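Local coordinates for protein tubulin-specific chaperone (PDB 4B6W) that probably binds alpha-tubulin and microtubule plus ends as the full-length tubulin-binding cofactor B, of which this is the ubiquitin-like domain, at residues Gln25-Glu28 with Ser29-Glu32. Numbering follows the deposited sequence.
Sequences QTIE and SIKE
Thr26 O accepts from Ile30 N at 3.2 Å and Ile27 O from Lys31 N at 3.1 Å, backbone bonds that carry the chain from an extended lead-in into the first turn of helix 27-35. Thr26 is the N-cap: a chi1 of 60° turns its OG1 back over the start of the helix, where it accepts the backbone N-H of Ser29 (N to OG1 3.1 Å). Ser29 returns a bond, its OG donating in the carbonyl plane to a lone pair of Thr26 O at 2.7 Å, so two firm donors grip that oxygen. The same hydroxyl accepts from Gln25, whose NE2 lies 3.1 Å from Ser29 OG in a nearly straight bond (163°) almost within the amide plane; Gly22 N holds OE1 at the amide's other end. On the buried side, the CD1 methyls of Ile27 and Ile30 meet at 3.9 Å and both side chains rest on Leu47. Lys31 runs out fully extended past Ile27 CG2 until NZ reaches Met45 O and Asn63 OD1. A water links Glu28 O to Glu32 OE2 on the exposed side. Such a threonine N-cap, with apolar residues turned to the sheet, starts the helix of the ubiquitin-like beta-grasp fold.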
loop_
_atom_site.group_PDB
_atom_site.type_symbol
_atom_site.label_atom_id
_atom_site.label_comp_id
_atom_site.label_asym_id
_atom_site.label_seq_id
_atom_site.Cartn_x
_atom_site.Cartn_y
_atom_site.Cartn_z
ATOM N N GLN A 25 8.524 6.083 -6.090
ATOM C CA GLN A 25 8.893 5.328 -4.896
ATOM C C GLN A 25 8.787 3.829 -5.097
ATOM O O GLN A 25 7.820 3.309 -5.659
ATOM C CB GLN A 25 7.997 5.699 -3.713
ATOM C CG GLN A 25 8.152 7.138 -3.211
ATOM C CD GLN A 25 7.527 7.340 -1.831
ATOM O OE1 GLN A 25 6.878 8.360 -1.563
ATOM N NE2 GLN A 25 7.723 6.378 -0.957
ATOM N N THR A 26 9.777 3.116 -4.597
ATOM C CA THR A 26 9.742 1.662 -4.629
ATOM C C THR A 26 8.682 1.225 -3.646
ATOM O O THR A 26 8.456 1.902 -2.636
ATOM C CB THR A 26 11.070 1.076 -4.176
ATOM O OG1 THR A 26 11.315 1.529 -2.830
ATOM C CG2 THR A 26 12.220 1.494 -5.131
ATOM N N ILE A 27 8.039 0.100 -3.924
ATOM C CA ILE A 27 7.094 -0.469 -2.963
ATOM C C ILE A 27 7.743 -0.733 -1.615
ATOM O O ILE A 27 7.097 -0.618 -0.592
ATOM C CB ILE A 27 6.445 -1.774 -3.490
ATOM C CG1 ILE A 27 5.636 -1.464 -4.764
ATOM C CG2 ILE A 27 5.604 -2.412 -2.404
ATOM C CD1 ILE A 27 4.546 -0.407 -4.569
ATOM N N GLU A 28 9.022 -1.066 -1.600
ATOM C CA GLU A 28 9.722 -1.278 -0.321
ATOM C C GLU A 28 9.773 -0.027 0.554
ATOM O O GLU A 28 9.692 -0.117 1.787
ATOM C CB GLU A 28 11.161 -1.678 -0.594
ATOM C CG GLU A 28 12.010 -1.894 0.632
ATOM C CD GLU A 28 13.423 -2.310 0.256
ATOM O OE1 GLU A 28 13.554 -3.094 -0.723
ATOM O OE2 GLU A 28 14.390 -1.835 0.916
ATOM N N SER A 29 9.988 1.125 -0.079
ATOM C CA SER A 29 10.074 2.383 0.661
ATOM C C SER A 29 8.691 2.702 1.223
ATOM O O SER A 29 8.580 3.187 2.340
ATOM C CB SER A 29 10.578 3.513 -0.237
ATOM O OG SER A 29 9.598 3.905 -1.184
ATOM N N ILE A 30 7.641 2.365 0.464
ATOM C CA ILE A 30 6.255 2.617 0.885
ATOM C C ILE A 30 5.886 1.784 2.115
ATOM O O ILE A 30 5.260 2.303 3.044
ATOM C CB ILE A 30 5.246 2.358 -0.265
ATOM C CG1 ILE A 30 5.430 3.393 -1.372
ATOM C CG2 ILE A 30 3.792 2.362 0.229
ATOM C CD1 ILE A 30 4.712 3.010 -2.643
ATOM N N LYS A 31 6.297 0.522 2.131
ATOM C CA LYS A 31 6.073 -0.354 3.291
ATOM C C LYS A 31 6.711 0.203 4.582
ATOM O O LYS A 31 6.193 -0.008 5.692
ATOM C CB LYS A 31 6.640 -1.751 3.019
ATOM C CG LYS A 31 5.884 -2.557 1.972
ATOM C CD LYS A 31 6.394 -4.005 1.830
ATOM C CE LYS A 31 5.637 -4.726 0.685
ATOM N NZ LYS A 31 5.974 -6.198 0.533
ATOM N N GLU A 32 7.859 0.867 4.424
ATOM C CA GLU A 32 8.552 1.488 5.543
ATOM C C GLU A 32 7.681 2.541 6.176
ATOM O O GLU A 32 7.501 2.557 7.387
ATOM C CB GLU A 32 9.847 2.160 5.091
ATOM C CG GLU A 32 10.975 1.183 4.849
ATOM C CD GLU A 32 11.339 0.424 6.101
ATOM O OE1 GLU A 32 11.579 1.102 7.136
ATOM O OE2 GLU A 32 11.384 -0.832 6.036
HETATM O O HOH W 1 10.523 -2.092 3.585
#